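Local coordinates for split-soret cytochrome C (PDB 1H21), which carries electrons as a homodimeric dihaem cytochrome c with an additional iron-sulfur centre in each subunit, and may take part in sulfate reduction, at the interface of chains A and B. Sequence-based numbering; all coordinates share one arbitrary frame. Chains: chain A/B, Split-soret cytochrome C.

Contact 1: the interface of chains A and B. Residues chain A 83, 148, 152, 162; chain B 222-224, 233.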
loop_
_atom_site.group_PDB
_atom_site.type_symbol
_atom_site.label_atom_id
_atom_site.label_comp_id
_atom_site.label_asym_id
_atom_site.label_seq_id
_atom_site.Cartn_x
_atom_site.Cartn_y
_atom_site.Cartn_z
ATOM N N GLY A 83 -0.353 9.278 -1.378
ATOM C CA GLY A 83 0.446 9.349 -0.170
ATOM C C GLY A 83 0.190 8.309 0.903
ATOM O O GLY A 83 0.357 8.580 2.086
ATOM N N HIS A 148 2.544 10.275 2.962
ATOM C CA HIS A 148 2.075 11.625 3.248
ATOM C C HIS A 148 2.767 12.195 4.458
ATOM O O HIS A 148 3.243 13.326 4.416
ATOM C CB HIS A 148 0.570 11.711 3.512
ATOM C CG HIS A 148 0.149 13.055 4.038
ATOM N ND1 HIS A 148 0.174 14.213 3.297
ATOM C CD2 HIS A 148 -0.192 13.439 5.294
ATOM C CE1 HIS A 148 -0.127 15.234 4.107
ATOM N NE2 HIS A 148 -0.361 14.822 5.334
ATOM N N SER A 152 5.616 15.028 3.773
ATOM C CA SER A 152 5.105 16.322 4.227
ATOM C C SER A 152 5.828 16.912 5.444
ATOM O O SER A 152 6.172 18.096 5.441
ATOM C CB SER A 152 3.595 16.237 4.469
ATOM O OG SER A 152 2.945 15.783 3.294
ATOM N N ALA A 162 7.657 20.159 -1.786
ATOM C CA ALA A 162 7.425 18.753 -2.139
ATOM C C ALA A 162 7.564 18.512 -3.656
ATOM O O ALA A 162 7.453 17.381 -4.159
ATOM C CB ALA A 162 6.054 18.327 -1.644
ATOM N N TRP B 222 4.294 21.929 0.904
ATOM C CA TRP B 222 5.029 20.852 1.546
ATOM C C TRP B 222 4.373 19.476 1.488
ATOM O O TRP B 222 5.069 18.471 1.612
ATOM C CB TRP B 222 5.234 21.182 3.016
ATOM C CG TRP B 222 5.820 22.514 3.282
ATOM C CD1 TRP B 222 6.990 23.021 2.785
ATOM C CD2 TRP B 222 5.304 23.492 4.177
ATOM N NE1 TRP B 222 7.239 24.253 3.331
ATOM C CE2 TRP B 222 6.219 24.570 4.190
ATOM C CE3 TRP B 222 4.154 23.567 4.977
ATOM C CZ2 TRP B 222 6.020 25.717 4.975
ATOM C CZ3 TRP B 222 3.952 24.704 5.757
ATOM C CH2 TRP B 222 4.886 25.767 5.747
ATOM N N ALA B 223 3.059 19.417 1.282
ATOM C CA ALA B 223 2.371 18.134 1.315
ATOM C C ALA B 223 2.339 17.293 0.054
ATOM O O ALA B 223 2.460 17.808 -1.061
ATOM C CB ALA B 223 0.987 18.302 1.888
ATOM N N LYS B 224 2.228 15.980 0.258
ATOM C CA LYS B 224 2.164 14.996 -0.832
ATOM C C LYS B 224 1.070 14.035 -0.431
ATOM O O LYS B 224 1.062 13.538 0.687
ATOM C CB LYS B 224 3.480 14.227 -0.938
ATOM C CG LYS B 224 4.008 14.012 -2.344
ATOM C CD LYS B 224 4.079 15.314 -3.182
ATOM C CE LYS B 224 4.955 15.143 -4.453
ATOM N NZ LYS B 224 4.839 16.257 -5.449
ATOM N N HIS B 233 -7.035 16.255 9.906
ATOM C CA HIS B 233 -6.738 17.640 10.186
ATOM C C HIS B 233 -7.975 18.434 10.570
ATOM O O HIS B 233 -8.112 19.590 10.207
ATOM C CB HIS B 233 -6.019 18.234 8.980
ATOM C CG HIS B 233 -4.676 17.619 8.716
ATOM N ND1 HIS B 233 -3.629 17.636 9.609
ATOM C CD2 HIS B 233 -4.194 17.011 7.605
ATOM C CE1 HIS B 233 -2.569 17.068 9.033
ATOM N NE2 HIS B 233 -2.856 16.668 7.814
#
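A:His148 and A:Ser152, one turn apart on helix 147-158, face the extended backbone of B:Ala223 and B:Lys224. The imidazole of A:His148 donates from ND1 to the backbone O of B:Lys224 at 2.8 Å. That oxygen lies in the imidazole plane, but the donor stands above the carbonyl plane, 42° out of it. With CG anti to the backbone N (chi1 170°), the ring of A:His148 swings beside its own carbonyl carbon and brings ND1 to B:Lys224 O. The bond helps to fix the rotation of the ring, and may make NE2 more electron-rich. A:His148 is an axial haem ligand, and so is B:His233 of the other subunit. Their rings meet tip to tip, NE2 of A:His148 to NE2 of B:His233 at 4.0 Å, as expected for two nitrogens binding one haem iron from opposite faces.

A:Ser152 OG works both ways. It accepts from the backbone N of B:Lys224 at 3.1 Å and donates to the backbone O of A:His148 at 2.7 Å. The serine thus ties the extended loop of the partner to the helix that carries the histidine. The B:Lys224 chain bends at chi2 (51°), and NZ donates to the backbone O of A:Ala162 at 3.1 Å, from above the carbonyl plane. Its CD packs on the methyl group of A:Ala162. The B:Ala223 methyl lies near CE1 of A:His148.

The site joins the start of helix 147-158 and the loop at A:Ala162 to the haem-binding C-terminal part of chain B, in a dimer whose haems are shared.

Contact 2: the interface of chains A and B. Residues chain A 32, 35-36, 50, 55, 58; chain B 9-10.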
loop_
_atom_site.group_PDB
_atom_site.type_symbol
_atom_site.label_atom_id
_atom_site.label_comp_id
_atom_site.label_asym_id
_atom_site.label_seq_id
_atom_site.Cartn_x
_atom_site.Cartn_y
_atom_site.Cartn_z
ATOM N N VAL A 32 21.050 -0.574 -7.145
ATOM C CA VAL A 32 20.104 -0.841 -8.232
ATOM C C VAL A 32 18.719 -0.216 -7.944
ATOM O O VAL A 32 18.052 0.276 -8.860
ATOM C CB VAL A 32 19.980 -2.368 -8.485
ATOM C CG1 VAL A 32 19.040 -2.643 -9.652
ATOM C CG2 VAL A 32 21.351 -2.947 -8.759
ATOM N N ASP A 35 18.861 3.351 -8.755
ATOM C CA ASP A 35 18.850 3.500 -10.215
ATOM C C ASP A 35 17.462 3.197 -10.771
ATOM O O ASP A 35 16.929 3.919 -11.624
ATOM C CB ASP A 35 19.882 2.558 -10.866
ATOM C CG ASP A 35 21.328 2.954 -10.556
ATOM O OD1 ASP A 35 21.567 4.067 -10.021
ATOM O OD2 ASP A 35 22.241 2.145 -10.852
ATOM N N GLY A 36 16.870 2.133 -10.249
ATOM C CA GLY A 36 15.552 1.724 -10.681
ATOM C C GLY A 36 14.530 2.816 -10.472
ATOM O O GLY A 36 13.666 3.017 -11.328
ATOM N N TYR A 50 12.431 -4.306 -7.925
ATOM C CA TYR A 50 13.410 -4.802 -8.865
ATOM C C TYR A 50 14.765 -5.126 -8.231
ATOM O O TYR A 50 15.328 -6.182 -8.504
ATOM C CB TYR A 50 13.603 -3.833 -10.019
ATOM C CG TYR A 50 14.432 -4.431 -11.128
ATOM C CD1 TYR A 50 13.820 -5.021 -12.227
ATOM C CD2 TYR A 50 15.831 -4.411 -11.084
ATOM C CE1 TYR A 50 14.570 -5.572 -13.261
ATOM C CE2 TYR A 50 16.593 -4.966 -12.115
ATOM C CZ TYR A 50 15.946 -5.541 -13.198
ATOM O OH TYR A 50 16.658 -6.058 -14.251
ATOM N N LEU A 55 17.135 -8.408 -9.579
ATOM C CA LEU A 55 18.512 -8.886 -9.539
ATOM C C LEU A 55 18.559 -10.412 -9.470
ATOM O O LEU A 55 19.463 -11.022 -10.023
ATOM C CB LEU A 55 19.293 -8.254 -8.388
ATOM C CG LEU A 55 19.503 -6.747 -8.532
ATOM C CD1 LEU A 55 20.510 -6.341 -7.507
ATOM C CD2 LEU A 55 19.991 -6.384 -9.929
ATOM N N GLU A 58 18.196 -11.507 -13.149
ATOM C CA GLU A 58 19.408 -11.332 -13.951
ATOM C C GLU A 58 20.440 -12.446 -13.696
ATOM O O GLU A 58 21.073 -12.936 -14.638
ATOM C CB GLU A 58 20.055 -9.977 -13.647
ATOM C CG GLU A 58 19.256 -8.760 -14.105
ATOM C CD GLU A 58 19.950 -7.431 -13.768
ATOM O OE1 GLU A 58 21.074 -7.440 -13.201
ATOM O OE2 GLU A 58 19.373 -6.362 -14.067
ATOM N N ARG B 9 18.564 -4.559 -18.324
ATOM C CA ARG B 9 18.246 -4.393 -16.902
ATOM C C ARG B 9 17.065 -3.445 -16.834
ATOM O O ARG B 9 17.030 -2.461 -17.588
ATOM C CB ARG B 9 19.441 -3.792 -16.148
ATOM C CG ARG B 9 19.104 -3.218 -14.785
ATOM C CD ARG B 9 20.344 -2.885 -13.972
ATOM N NE ARG B 9 20.913 -4.086 -13.357
ATOM C CZ ARG B 9 22.006 -4.118 -12.588
ATOM N NH1 ARG B 9 22.682 -3.000 -12.324
ATOM N NH2 ARG B 9 22.401 -5.268 -12.041
ATOM N N PHE B 10 16.103 -3.768 -15.961
ATOM C CA PHE B 10 14.877 -2.986 -15.744
ATOM C C PHE B 10 13.729 -3.261 -16.731
ATOM O O PHE B 10 12.604 -2.830 -16.468
ATOM C CB PHE B 10 15.167 -1.475 -15.702
ATOM C CG PHE B 10 16.056 -1.053 -14.567
ATOM C CD1 PHE B 10 16.920 0.021 -14.709
ATOM C CD2 PHE B 10 16.032 -1.739 -13.359
ATOM C CE1 PHE B 10 17.749 0.413 -13.673
ATOM C CE2 PHE B 10 16.868 -1.358 -12.299
ATOM C CZ PHE B 10 17.730 -0.274 -12.464
HETATM O O HOH W 1 21.685 -0.223 -12.034
#
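B:Arg9 and A:Glu58 form the charged part of this contact. The guanidinium grips the carboxylate side-on in a two-pronged salt bridge. NH2 of B:Arg9 reaches OE1 of A:Glu58 at 2.8 Å, and NE of B:Arg9 reaches OE2 of A:Glu58 at 2.8 Å. Both oxygens use their syn lone pairs, and the two flat groups are nearly coplanar. The glutamate is extended beyond CG, while the arginine bends at chi3 (-80°), which turns its NE and NH2 edge to the acid.

Further hydrogen bonds run through A:Tyr50. The phenol OH of A:Tyr50 donates to OE2 of A:Glu58 at 2.7 Å, on the anti side, tilted out of the carboxylate plane. OE2 therefore accepts from both the tyrosine and the arginine, which should favour its charged form. The same OH of A:Tyr50 accepts the backbone N-H of B:Phe10 at 2.9 Å in a nearly straight bond (172° at H). The tyrosine thus links the partner backbone to the acid. On the other side of the guanidinium, a water lies between NH1 of B:Arg9 and OD2 of A:Asp35.

Apolar packing centres on B:Phe10. Its ring presents the CD2-CE2 edge to one face of A:Tyr50, with CE2 of B:Phe10 3.4 Å from CD2 of A:Tyr50. The planes make 67°, an edge-to-face pair. CZ of B:Phe10 points at the backbone of A:Gly36, 3.5 Å from its CA. CG1 of A:Val32 touches CE2 of B:Phe10, while its CG2 lies toward the rim of one face of the B:Arg9 guanidinium. CG of B:Arg9 sits over the centre of the B:Phe10 ring, 3.6 Å above it. A:Leu55 CD2 packs beside NH2 of the arginine.

The site is a groove between helices 26-38 and 44-60 of chain A, filled by the N-terminal segment of chain B.

The centres of contact 1 and contact 2 lie about 28 Å apart, and they share no residue or helix. Contact 1 uses the haem-binding C-terminal part of chain B; contact 2 uses its N-terminal segment. Both ends of one subunit therefore reach onto the other. Contact 1 serves the shared haems directly, whereas contact 2 fastens the subunits away from the axial histidine pair of contact 1. The two-fold symmetry repeats each contact with the chains exchanged. These attachments fit a homodimer linked through its haems; the N-terminal segments may strengthen it.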